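Local coordinates for protein ethylbenzene dehydrogenase alpha-subunit (Aromatoleum aromaticum, PDB 2IVF) that forms the cofactor-carrying alpha subunit of a molybdopterin oxidoreductase, holding molybdenum, two pterin guanine dinucleotides and an iron-sulfur cluster, at residues A[277-282]-A[292-297]. Numbering follows the deposited sequence.
Sequences EVVVIA and ADLHVP. With MGD (2-amino-5,6-dimercapto-7-methyl-3,7,8a,9-tetrahydro-8-oxa-1,3,9,10-tetraaza-anthracen-4-one guanosine dinucleotide), chain M.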
ATOM      1  N   GLU A 277      23.822  -9.390  -1.229  1.00 24.62           N
ATOM      2  CA  GLU A 277      23.275 -10.095  -0.099  1.00 24.69           C
ATOM      3  C   GLU A 277      22.299  -9.187   0.606  1.00 24.43           C
ATOM      4  O   GLU A 277      22.642  -8.079   0.988  1.00 24.71           O
ATOM      5  CB  GLU A 277      24.409 -10.481   0.825  1.00 24.08           C
ATOM      6  CG  GLU A 277      24.026 -11.069   2.145  1.00 27.16           C
ATOM      7  CD  GLU A 277      25.173 -11.995   2.669  1.00 30.17           C
ATOM      8  OE1 GLU A 277      26.323 -11.901   2.160  1.00 37.43           O
ATOM      9  OE2 GLU A 277      24.888 -12.866   3.508  1.00 35.77           O
ATOM     10  N   VAL A 278      21.067  -9.642   0.765  1.00 24.49           N
ATOM     11  CA  VAL A 278      20.008  -8.776   1.301  1.00 23.03           C
ATOM     12  C   VAL A 278      19.650  -9.216   2.691  1.00 22.64           C
ATOM     13  O   VAL A 278      19.277 -10.373   2.933  1.00 21.33           O
ATOM     14  CB  VAL A 278      18.770  -8.769   0.387  1.00 23.03           C
ATOM     15  CG1 VAL A 278      17.609  -8.002   1.042  1.00 22.96           C
ATOM     16  CG2 VAL A 278      19.162  -8.224  -1.063  1.00 22.57           C
ATOM     17  N   VAL A 279      19.746  -8.254   3.590  1.00 21.14           N
ATOM     18  CA  VAL A 279      19.495  -8.444   4.981  1.00 22.69           C
ATOM     19  C   VAL A 279      18.344  -7.538   5.435  1.00 23.79           C
ATOM     20  O   VAL A 279      18.352  -6.332   5.171  1.00 26.61           O
ATOM     21  CB  VAL A 279      20.696  -8.125   5.825  1.00 20.41           C
ATOM     22  CG1 VAL A 279      20.363  -8.428   7.301  1.00 20.70           C
ATOM     23  CG2 VAL A 279      21.942  -8.896   5.250  1.00 20.43           C
ATOM     24  N   VAL A 280      17.364  -8.123   6.115  1.00 24.42           N
ATOM     25  CA  VAL A 280      16.267  -7.344   6.709  1.00 23.80           C
ATOM     26  C   VAL A 280      16.470  -7.416   8.184  1.00 23.55           C
ATOM     27  O   VAL A 280      16.483  -8.514   8.741  1.00 23.52           O
ATOM     28  CB  VAL A 280      14.853  -7.863   6.302  1.00 24.28           C
ATOM     29  CG1 VAL A 280      13.754  -7.229   7.124  1.00 22.84           C
ATOM     30  CG2 VAL A 280      14.589  -7.628   4.780  1.00 21.89           C
ATOM     31  N   ILE A 281      16.703  -6.252   8.795  1.00 23.07           N
ATOM     32  CA  ILE A 281      16.799  -6.142  10.244  1.00 23.81           C
ATOM     33  C   ILE A 281      15.427  -5.643  10.707  1.00 24.32           C
ATOM     34  O   ILE A 281      15.027  -4.499  10.432  1.00 25.13           O
ATOM     35  CB  ILE A 281      17.900  -5.168  10.703  1.00 22.93           C
ATOM     36  CG1 ILE A 281      19.231  -5.515  10.074  1.00 23.13           C
ATOM     37  CG2 ILE A 281      17.986  -5.179  12.248  1.00 23.07           C
ATOM     38  CD1 ILE A 281      20.331  -4.491  10.373  1.00 24.20           C
ATOM     39  N   ALA A 282      14.688  -6.533  11.370  1.00 23.43           N
ATOM     40  CA  ALA A 282      13.333  -6.258  11.797  1.00 23.78           C
ATOM     41  C   ALA A 282      13.039  -7.182  12.974  1.00 23.27           C
ATOM     42  O   ALA A 282      13.481  -8.345  12.978  1.00 23.43           O
ATOM     43  CB  ALA A 282      12.319  -6.515  10.667  1.00 22.68           C
ATOM     44  N   ALA A 292      14.771 -11.193   1.039  1.00 23.90           N
ATOM     45  CA  ALA A 292      15.932 -11.227   1.916  1.00 23.93           C
ATOM     46  C   ALA A 292      16.615 -12.588   1.972  1.00 24.09           C
ATOM     47  O   ALA A 292      15.966 -13.643   2.004  1.00 24.49           O
ATOM     48  CB  ALA A 292      15.541 -10.783   3.320  1.00 24.44           C
ATOM     49  N   ASP A 293      17.940 -12.547   2.001  1.00 23.64           N
ATOM     50  CA  ASP A 293      18.763 -13.709   2.331  1.00 22.69           C
ATOM     51  C   ASP A 293      18.781 -14.009   3.830  1.00 22.83           C
ATOM     52  O   ASP A 293      18.923 -15.159   4.250  1.00 21.92           O
ATOM     53  CB  ASP A 293      20.180 -13.512   1.809  1.00 23.41           C
ATOM     54  CG  ASP A 293      20.226 -13.393   0.314  1.00 24.48           C
ATOM     55  OD1 ASP A 293      19.786 -14.346  -0.380  1.00 26.81           O
ATOM     56  OD2 ASP A 293      20.675 -12.339  -0.157  1.00 23.53           O
ATOM     57  N   LEU A 294      18.662 -12.962   4.632  1.00 21.13           N
ATOM     58  CA  LEU A 294      18.813 -13.033   6.050  1.00 22.21           C
ATOM     59  C   LEU A 294      17.820 -12.133   6.677  1.00 21.94           C
ATOM     60  O   LEU A 294      17.592 -11.014   6.219  1.00 20.88           O
ATOM     61  CB  LEU A 294      20.207 -12.515   6.455  1.00 21.77           C
ATOM     62  CG  LEU A 294      21.403 -13.452   6.167  1.00 23.03           C
ATOM     63  CD1 LEU A 294      22.710 -12.713   6.432  1.00 22.62           C
ATOM     64  CD2 LEU A 294      21.295 -14.657   7.073  1.00 24.76           C
ATOM     65  N   HIS A 295      17.233 -12.639   7.724  1.00 21.99           N
ATOM     66  CA  HIS A 295      16.509 -11.849   8.695  1.00 22.99           C
ATOM     67  C   HIS A 295      17.313 -11.749   9.968  1.00 22.83           C
ATOM     68  O   HIS A 295      17.693 -12.781  10.595  1.00 23.48           O
ATOM     69  CB  HIS A 295      15.170 -12.545   8.980  1.00 22.92           C
ATOM     70  CG  HIS A 295      14.375 -11.883  10.029  1.00 22.83           C
ATOM     71  ND1 HIS A 295      13.634 -12.603  10.932  1.00 24.29           N
ATOM     72  CD2 HIS A 295      14.258 -10.573  10.389  1.00 23.69           C
ATOM     73  CE1 HIS A 295      13.037 -11.762  11.764  1.00 25.70           C
ATOM     74  NE2 HIS A 295      13.376 -10.526  11.435  1.00 25.23           N
ATOM     75  N   VAL A 296      17.510 -10.513  10.416  1.00 23.75           N
ATOM     76  CA  VAL A 296      18.169 -10.258  11.678  1.00 22.60           C
ATOM     77  C   VAL A 296      17.054  -9.878  12.661  1.00 23.89           C
ATOM     78  O   VAL A 296      16.500  -8.790  12.568  1.00 22.32           O
ATOM     79  CB  VAL A 296      19.239  -9.144  11.531  1.00 23.00           C
ATOM     80  CG1 VAL A 296      19.799  -8.732  12.905  1.00 19.88           C
ATOM     81  CG2 VAL A 296      20.387  -9.548  10.522  1.00 18.55           C
ATOM     82  N   PRO A 297      16.678 -10.815  13.570  1.00 24.73           N
ATOM     83  CA  PRO A 297      15.475 -10.692  14.363  1.00 24.40           C
ATOM     84  C   PRO A 297      15.716  -9.910  15.631  1.00 24.46           C
ATOM     85  O   PRO A 297      15.605 -10.408  16.770  1.00 24.38           O
ATOM     86  CB  PRO A 297      15.092 -12.141  14.629  1.00 25.32           C
ATOM     87  CG  PRO A 297      16.377 -12.839  14.702  1.00 25.86           C
ATOM     88  CD  PRO A 297      17.342 -12.119  13.797  1.00 25.49           C
TER
HETATM   89  PB  MGD M1986       7.898   1.817   8.416  1.00 13.50           P
HETATM   90  O1B MGD M1986       6.703   1.484   7.592  1.00 13.53           O
HETATM   91  O2B MGD M1986       7.610   2.462   9.723  1.00 16.27           O
HETATM   92  O3B MGD M1986       8.995   2.703   7.711  1.00 15.54           O
HETATM   93  O3A MGD M1986       8.059   3.579   5.510  1.00 13.42           O
HETATM   94  PA  MGD M1986       9.364   2.913   6.142  1.00 14.85           P
HETATM   95  O1A MGD M1986       9.559   1.655   5.414  1.00 13.45           O
HETATM   96  O2A MGD M1986      10.453   3.872   6.163  1.00 13.70           O
HETATM   97  O5' MGD M1986       8.746   0.481   8.704  1.00 15.42           O
HETATM   98  C5' MGD M1986       8.081  -0.665   9.255  1.00 10.50           C
HETATM   99  C4' MGD M1986       9.110  -1.684   9.738  1.00 12.02           C
HETATM  100  O4' MGD M1986       9.803  -1.176  10.869  1.00 14.93           O
HETATM  101  C3' MGD M1986       8.256  -2.793  10.308  1.00 12.42           C
HETATM  102  O3' MGD M1986       8.062  -3.743   9.267  1.00 13.73           O
HETATM  103  C2' MGD M1986       9.128  -3.342  11.444  1.00 15.07           C
HETATM  104  O2' MGD M1986       9.557  -4.679  11.126  1.00 17.21           O
HETATM  105  C1' MGD M1986      10.314  -2.363  11.496  1.00 14.09           C
HETATM  106  N9  MGD M1986      10.642  -2.074  12.912  1.00 13.82           N
HETATM  107  C8  MGD M1986       9.832  -1.619  13.881  1.00 15.66           C
HETATM  108  N7  MGD M1986      10.511  -1.438  15.020  1.00 15.10           N
HETATM  109  C5  MGD M1986      11.797  -1.778  14.746  1.00 16.12           C
HETATM  110  C6  MGD M1986      12.984  -1.850  15.463  1.00 15.83           C
HETATM  111  O6  MGD M1986      13.104  -1.589  16.666  1.00 15.84           O
HETATM  112  N1  MGD M1986      14.129  -2.259  14.773  1.00 16.39           N
HETATM  113  C2  MGD M1986      14.160  -2.629  13.420  1.00 15.83           C
HETATM  114  N2  MGD M1986      15.339  -3.036  12.836  1.00 13.58           N
HETATM  115  N3  MGD M1986      13.007  -2.529  12.743  1.00 13.40           N
HETATM  116  C4  MGD M1986      11.862  -2.145  13.384  1.00 14.16           C
HETATM  117  C10 MGD M1986       7.565   4.780   5.978  1.00 14.53           C
HETATM  118  C11 MGD M1986       7.285   5.674   4.795  1.00 13.30           C
HETATM  119  O11 MGD M1986       6.403   5.021   3.977  1.00 13.50           O
HETATM  120  C12 MGD M1986       6.797   7.084   5.156  1.00 15.42           C
HETATM  121  S12 MGD M1986       7.367   7.926   6.591  1.00 15.44           S
HETATM  122  C13 MGD M1986       5.895   7.716   4.336  1.00 14.58           C
HETATM  123  S13 MGD M1986       5.368   9.316   4.731  1.00 14.84           S
HETATM  124  C14 MGD M1986       5.351   7.030   3.131  1.00 16.59           C
HETATM  125  N15 MGD M1986       4.007   6.509   3.510  1.00 14.50           N
HETATM  126  C16 MGD M1986       3.466   5.362   2.898  1.00 14.22           C
HETATM  127  C17 MGD M1986       2.180   4.935   3.111  1.00 13.16           C
HETATM  128  O17 MGD M1986       1.411   5.543   3.894  1.00 15.69           O
HETATM  129  N18 MGD M1986       1.753   3.768   2.447  1.00 14.02           N
HETATM  130  C19 MGD M1986       2.548   3.068   1.594  1.00 12.14           C
HETATM  131  N19 MGD M1986       2.039   1.963   1.015  1.00 14.20           N
HETATM  132  N20 MGD M1986       3.810   3.496   1.440  1.00 13.91           N
HETATM  133  C21 MGD M1986       4.258   4.614   2.033  1.00 12.01           C
HETATM  134  N22 MGD M1986       5.569   5.038   1.842  1.00 14.92           N
HETATM  135  C23 MGD M1986       6.281   5.827   2.804  1.00 14.40           C
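Val279 and Val296 meet methyl to methyl on one face of the sheet, CG1 of Val279 pressed against CG2 of Val296 at 3.4 Å, tighter than usual for two carbons. Leu294 and Ile281 extend this apolar row: Leu294 lies beside Val279 and points the same way, and Ile281 sets CG1 alongside CB of Val296. Helices 303-316 and 425-437 cover that face. On the other face, CG2 of Val280 rests on CB of Ala292, and the ring of His295 comes in toward 277-282. Its CG is anti to the backbone N (chi1 176°); the imidazole edge meets Val280 O in plane, and NE2 donates to Ala282 O at 2.7 Å, the acceptor 20° out of the ring plane. Asp293 seals the start of the pair: OD2 takes the N-H of Val278 at 2.9 Å in a nearly straight bond (171°) on its anti side, and also forms a salt bridge with Arg317 of the beta subunit. Val278 O in turn accepts from both Asp293 N and Leu294 N. Beyond it the parallel ladder runs through Val280 N to Leu294 O, Val296 N to Val280 O and Ala282 N to Val296 O, with 294-296 outermost within this chain. Ile281 O accepts from N2 of the MGD guanine at 2.8 Å; with Asp303 among its other partners, MGD docks its guanine end at the carboxyl end of strand 277-281, as in Rossmann-like nucleotide-binding folds.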